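Local coordinates for protein geranylgeranyl pyrophosphate synthetase (Pyrococcus horikoshii, PDB 1WY0) that probably condenses isopentenyl diphosphate with allylic diphosphates to build geranylgeranyl diphosphate, as a trans-prenyltransferase of the all-helical polyprenyl synthetase family, at residues Ile26-Pro31 against Ala37-Pro42; Lys259-Lys264 against Val287-Asp292. One frame throughout, in Å; residues are numbered along the deposited sequence.

Contact 1: Ile26-Pro31 against Ala37-Pro42; sequences IPEKDP and AARHYP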
loop_
_atom_site.group_PDB
_atom_site.type_symbol
_atom_site.label_atom_id
_atom_site.label_comp_id
_atom_site.label_asym_id
_atom_site.label_seq_id
_atom_site.Cartn_x
_atom_site.Cartn_y
_atom_site.Cartn_z
ATOM N N ILE A 26 1.430 10.945 -11.330
ATOM C CA ILE A 26 0.240 11.325 -10.580
ATOM C C ILE A 26 -0.248 12.691 -11.050
ATOM O O ILE A 26 -0.055 13.714 -10.390
ATOM C CB ILE A 26 0.478 11.343 -9.032
ATOM C CG1 ILE A 26 1.640 12.264 -8.661
ATOM C CG2 ILE A 26 0.793 9.938 -8.537
ATOM C CD1 ILE A 26 1.851 12.372 -7.161
ATOM N N PRO A 27 -0.883 12.721 -12.228
ATOM C CA PRO A 27 -1.452 13.923 -12.822
ATOM C C PRO A 27 -2.880 14.170 -12.325
ATOM O O PRO A 27 -3.464 13.383 -11.594
ATOM C CB PRO A 27 -1.455 13.729 -14.340
ATOM C CG PRO A 27 -1.721 12.233 -14.504
ATOM C CD PRO A 27 -1.071 11.633 -13.171
ATOM N N GLU A 28 -3.429 15.335 -12.717
ATOM C CA GLU A 28 -4.798 15.657 -12.322
ATOM C C GLU A 28 -5.821 14.966 -13.229
ATOM O O GLU A 28 -6.314 15.517 -14.204
ATOM C CB GLU A 28 -4.971 17.175 -12.401
ATOM C CG GLU A 28 -3.719 17.933 -11.954
ATOM C CD GLU A 28 -3.888 19.404 -12.260
ATOM O OE1 GLU A 28 -3.658 19.798 -13.394
ATOM O OE2 GLU A 28 -4.241 20.153 -11.349
ATOM N N LYS A 29 -6.108 13.694 -12.897
ATOM C CA LYS A 29 -7.037 12.922 -13.714
ATOM C C LYS A 29 -8.060 12.177 -12.853
ATOM O O LYS A 29 -8.007 12.169 -11.630
ATOM C CB LYS A 29 -6.230 11.923 -14.544
ATOM C CG LYS A 29 -5.396 10.985 -13.669
ATOM C CD LYS A 29 -5.327 9.568 -14.239
ATOM C CE LYS A 29 -3.892 9.132 -14.552
ATOM N NZ LYS A 29 -3.844 7.681 -14.723
ATOM N N ASP A 30 -9.043 11.565 -13.542
ATOM C CA ASP A 30 -10.093 10.852 -12.821
ATOM C C ASP A 30 -9.568 9.568 -12.175
ATOM O O ASP A 30 -8.857 8.774 -12.776
ATOM C CB ASP A 30 -11.207 10.515 -13.814
ATOM C CG ASP A 30 -12.329 11.533 -13.674
ATOM O OD1 ASP A 30 -12.175 12.631 -14.208
ATOM O OD2 ASP A 30 -13.337 11.220 -13.044
ATOM N N PRO A 31 -9.915 9.401 -10.884
ATOM C CA PRO A 31 -10.659 10.383 -10.105
ATOM C C PRO A 31 -9.743 11.441 -9.471
ATOM O O PRO A 31 -8.687 11.155 -8.921
ATOM C CB PRO A 31 -11.438 9.645 -9.020
ATOM C CG PRO A 31 -11.112 8.162 -9.125
ATOM C CD PRO A 31 -9.851 8.173 -10.112
ATOM N N ALA A 37 -5.543 14.326 -3.646
ATOM C CA ALA A 37 -5.174 13.858 -2.318
ATOM C C ALA A 37 -3.780 13.229 -2.331
ATOM O O ALA A 37 -2.934 13.510 -1.494
ATOM C CB ALA A 37 -6.206 12.820 -1.876
ATOM N N ALA A 38 -3.539 12.432 -3.370
ATOM C CA ALA A 38 -2.224 11.831 -3.611
ATOM C C ALA A 38 -1.146 12.876 -3.935
ATOM O O ALA A 38 0.011 12.741 -3.527
ATOM C CB ALA A 38 -2.315 10.825 -4.752
ATOM N N ARG A 39 -1.528 13.908 -4.679
ATOM C CA ARG A 39 -0.609 14.978 -5.056
ATOM C C ARG A 39 -0.311 15.960 -3.929
ATOM O O ARG A 39 0.704 16.646 -3.959
ATOM C CB ARG A 39 -1.178 15.767 -6.244
ATOM C CG ARG A 39 -0.921 15.140 -7.606
ATOM C CD ARG A 39 -1.930 15.646 -8.646
ATOM N NE ARG A 39 -1.839 17.087 -8.863
ATOM C CZ ARG A 39 -1.095 17.661 -9.804
ATOM N NH1 ARG A 39 -0.375 16.920 -10.630
ATOM N NH2 ARG A 39 -1.060 18.983 -9.904
ATOM N N HIS A 40 -1.187 16.025 -2.932
ATOM C CA HIS A 40 -1.019 16.974 -1.839
ATOM C C HIS A 40 0.377 17.059 -1.204
ATOM O O HIS A 40 0.969 18.142 -1.144
ATOM C CB HIS A 40 -2.071 16.719 -0.754
ATOM C CG HIS A 40 -2.120 17.791 0.293
ATOM N ND1 HIS A 40 -2.481 19.090 0.009
ATOM C CD2 HIS A 40 -1.820 17.766 1.612
ATOM C CE1 HIS A 40 -2.398 19.820 1.106
ATOM N NE2 HIS A 40 -1.999 19.041 2.094
ATOM N N TYR A 41 0.923 15.948 -0.717
ATOM C CA TYR A 41 2.250 16.049 -0.106
ATOM C C TYR A 41 3.357 16.316 -1.122
ATOM O O TYR A 41 4.238 17.132 -0.873
ATOM C CB TYR A 41 2.569 14.808 0.732
ATOM C CG TYR A 41 1.833 14.772 2.062
ATOM C CD1 TYR A 41 1.128 15.885 2.526
ATOM C CD2 TYR A 41 1.851 13.628 2.854
ATOM C CE1 TYR A 41 0.459 15.855 3.742
ATOM C CE2 TYR A 41 1.189 13.586 4.069
ATOM C CZ TYR A 41 0.493 14.697 4.513
ATOM O OH TYR A 41 -0.167 14.641 5.725
ATOM N N PRO A 42 3.332 15.629 -2.279
ATOM C CA PRO A 42 4.359 15.848 -3.300
ATOM C C PRO A 42 4.414 17.318 -3.744
ATOM O O PRO A 42 5.482 17.833 -4.073
ATOM C CB PRO A 42 3.917 14.917 -4.423
ATOM C CG PRO A 42 3.374 13.752 -3.658
ATOM C CD PRO A 42 2.538 14.430 -2.595
#
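R39, on helix 32-40, reaches back to I26 and E28 in the loop that follows helix 3-25, tying the connection between two consecutive helices of the all-alpha polyprenyl synthetase fold to the second of them. The hydrogen bonding rests on one carbonyl: NH1 of R39 donates to O of I26 over 3.2 Å in a nearly straight bond (171°). The oxygen lies in the guanidinium plane, at its edge, and receives the N-H on a lone pair.

E28, the centre of an inverse gamma turn, supplies a face contact and a charge. Its CG sits over the middle of one guanidinium face, 3.4 Å from CZ of R39. The carboxylate forms a long ion pair, OE2 to NH2 of R39 at 3.7 Å, well off the guanidinium plane, with no N-H aimed at it. The stronger charged partner of R39 is E36, one turn earlier on its own helix, which binds NE. A leucine in place of R39 would probably strip the I26 carbonyl of this donor and leave both E28 and E36 without their positive mate.

The apolar part belongs to I26, whose other neighbours include L117 of helix 107-126. Its CG1 lies between the backbone N and the carbonyl carbon (chi1 56°), and the extended chain beyond slides past the R39 stem in the opposite sense, CD1 lying 3.9 Å from CG of R39. The I26 and P42 side chains cross at about a right angle, with CD1 of I26 4.1 Å from CG of P42.

Contact 2: Lys259-Lys264 against Val287-Asp292; sequences KQRFLK and VMEAID
With CG anti to the backbone N in both R261 (chi1 -180°) and E289 (chi1 166°), the two side chains leave their helices toward each other and bridge a helix-helix contact in the all-alpha prenyl synthase fold, between helix 256-264 and helix 283-296. The arginine then bends at chi2 (46°), while the glutamate stays extended beyond CG, and the two chains cross at about a right angle. NE of R261 donates to OE2 of E289 at 3.0 Å, and a weak second bond runs from NH2 of R261 to OE1 of E289. Although OE2 lies near the guanidinium plane, at its edge, it is met from above the carboxylate plane; the two planes are well apart in tilt, and the salt bridge, with one good and one weak bond, is not a flat, coplanar pair.

Beneath this partly exposed bridge the helices close up at F262 and A290, whose CA atoms are 5.8 Å apart, an approach that the small alanine side chain probably allows. F262 also stacks on F266 and meets F250 and F251, within an aromatic cluster. Toward helix 283-296, CE1 of F262 reaches 3.9 Å from CB of A290, and the ring turns its edge to the backbone, with CE1 3.7 Å from O of A290.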
loop_
_atom_site.group_PDB
_atom_site.type_symbol
_atom_site.label_atom_id
_atom_site.label_comp_id
_atom_site.label_asym_id
_atom_site.label_seq_id
_atom_site.Cartn_x
_atom_site.Cartn_y
_atom_site.Cartn_z
ATOM N N LYS A 259 12.406 8.764 37.014
ATOM C CA LYS A 259 11.601 7.997 36.067
ATOM C C LYS A 259 10.103 8.282 36.224
ATOM O O LYS A 259 9.385 8.521 35.262
ATOM C CB LYS A 259 11.876 6.512 36.301
ATOM C CG LYS A 259 13.060 6.001 35.476
ATOM C CD LYS A 259 12.870 4.552 35.026
ATOM C CE LYS A 259 14.082 3.672 35.353
ATOM N NZ LYS A 259 13.841 2.946 36.599
ATOM N N GLN A 260 9.677 8.151 37.478
ATOM C CA GLN A 260 8.261 8.288 37.830
ATOM C C GLN A 260 7.757 9.720 37.680
ATOM O O GLN A 260 6.624 9.948 37.277
ATOM C CB GLN A 260 8.021 7.820 39.268
ATOM C CG GLN A 260 8.460 6.389 39.537
ATOM C CD GLN A 260 7.846 5.407 38.563
ATOM O OE1 GLN A 260 6.621 5.292 38.470
ATOM N NE2 GLN A 260 8.694 4.691 37.827
ATOM N N ARG A 261 8.595 10.686 38.024
ATOM C CA ARG A 261 8.164 12.068 37.838
ATOM C C ARG A 261 8.111 12.431 36.348
ATOM O O ARG A 261 7.207 13.098 35.854
ATOM C CB ARG A 261 9.166 12.959 38.574
ATOM C CG ARG A 261 8.830 14.445 38.472
ATOM C CD ARG A 261 7.352 14.728 38.746
ATOM N NE ARG A 261 7.103 16.171 38.775
ATOM C CZ ARG A 261 5.829 16.581 38.696
ATOM N NH1 ARG A 261 4.852 15.695 38.612
ATOM N NH2 ARG A 261 5.559 17.887 38.675
ATOM N N PHE A 262 9.152 11.978 35.629
ATOM C CA PHE A 262 9.193 12.204 34.192
ATOM C C PHE A 262 7.947 11.637 33.499
ATOM O O PHE A 262 7.417 12.187 32.543
ATOM C CB PHE A 262 10.443 11.506 33.662
ATOM C CG PHE A 262 10.578 11.760 32.191
ATOM C CD1 PHE A 262 11.049 12.991 31.749
ATOM C CD2 PHE A 262 10.311 10.746 31.288
ATOM C CE1 PHE A 262 11.262 13.200 30.395
ATOM C CE2 PHE A 262 10.528 10.963 29.932
ATOM C CZ PHE A 262 11.004 12.187 29.481
ATOM N N LEU A 263 7.505 10.467 34.000
ATOM C CA LEU A 263 6.365 9.805 33.374
ATOM C C LEU A 263 5.048 10.543 33.624
ATOM O O LEU A 263 4.115 10.499 32.831
ATOM C CB LEU A 263 6.285 8.372 33.903
ATOM C CG LEU A 263 7.053 7.385 33.022
ATOM C CD1 LEU A 263 6.821 5.931 33.437
ATOM C CD2 LEU A 263 6.662 7.475 31.547
ATOM N N LYS A 264 4.961 11.206 34.788
ATOM C CA LYS A 264 3.779 12.015 35.032
ATOM C C LYS A 264 3.647 13.111 33.969
ATOM O O LYS A 264 2.591 13.347 33.397
ATOM C CB LYS A 264 3.893 12.638 36.421
ATOM C CG LYS A 264 3.366 11.711 37.520
ATOM C CD LYS A 264 3.017 12.470 38.798
ATOM C CE LYS A 264 4.081 12.292 39.885
ATOM N NZ LYS A 264 4.060 13.443 40.781
ATOM N N VAL A 287 7.223 20.962 30.889
ATOM C CA VAL A 287 8.068 20.698 29.735
ATOM C C VAL A 287 9.528 20.903 30.132
ATOM O O VAL A 287 10.380 20.056 29.859
ATOM C CB VAL A 287 7.732 21.646 28.561
ATOM C CG1 VAL A 287 8.894 21.693 27.560
ATOM C CG2 VAL A 287 6.472 21.173 27.867
ATOM N N MET A 288 9.813 22.027 30.781
ATOM C CA MET A 288 11.176 22.324 31.200
ATOM C C MET A 288 11.662 21.363 32.274
ATOM O O MET A 288 12.816 20.960 32.265
ATOM C CB MET A 288 11.290 23.764 31.713
ATOM C CG MET A 288 12.719 24.158 32.073
ATOM S SD MET A 288 12.966 25.928 32.230
ATOM C CE MET A 288 12.576 26.445 30.559
ATOM N N GLU A 289 10.787 21.006 33.206
ATOM C CA GLU A 289 11.166 20.075 34.262
ATOM C C GLU A 289 11.528 18.723 33.650
ATOM O O GLU A 289 12.360 17.999 34.191
ATOM C CB GLU A 289 10.025 19.894 35.270
ATOM C CG GLU A 289 10.221 18.687 36.184
ATOM C CD GLU A 289 9.188 18.574 37.294
ATOM O OE1 GLU A 289 8.093 19.173 37.185
ATOM O OE2 GLU A 289 9.474 17.859 38.279
ATOM N N ALA A 290 10.904 18.395 32.519
ATOM C CA ALA A 290 11.154 17.131 31.822
ATOM C C ALA A 290 12.475 17.180 31.062
ATOM O O ALA A 290 13.225 16.210 31.038
ATOM C CB ALA A 290 10.011 16.826 30.861
ATOM N N ILE A 291 12.762 18.316 30.438
ATOM C CA ILE A 291 14.012 18.452 29.713
ATOM C C ILE A 291 15.170 18.478 30.709
ATOM O O ILE A 291 16.259 17.978 30.424
ATOM C CB ILE A 291 14.007 19.725 28.851
ATOM C CG1 ILE A 291 13.013 19.532 27.702
ATOM C CG2 ILE A 291 15.406 20.030 28.340
ATOM C CD1 ILE A 291 12.853 20.724 26.782
ATOM N N ASP A 292 14.923 19.041 31.889
ATOM C CA ASP A 292 15.950 19.096 32.920
ATOM C C ASP A 292 16.279 17.690 33.416
ATOM O O ASP A 292 17.434 17.374 33.712
ATOM C CB ASP A 292 15.486 19.960 34.094
ATOM C CG ASP A 292 15.557 21.442 33.787
ATOM O OD1 ASP A 292 16.325 21.825 32.874
ATOM O OD2 ASP A 292 14.857 22.223 34.468
#

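Contact 1 and contact 2 lie at separate places in the same chain, their centres 43 Å and their nearest atoms about 24 Å apart. Contact 1 ties a loop to the helix that follows it; contact 2 packs two helices whose segments are 23 residues apart at the closest ends. Only contact 2 has a hydrogen-bonded salt bridge across its segments. Y41 in segment 37-42 bonds weakly to D87, part of a DDxxD sequence that probably binds the diphosphate through magnesium, as in relatives. A bound mercury ion lies about 11 Å from the A38 side chain of contact 1, which touches the second subunit through K29 and P31; no other chain of the assembly reaches contact 2.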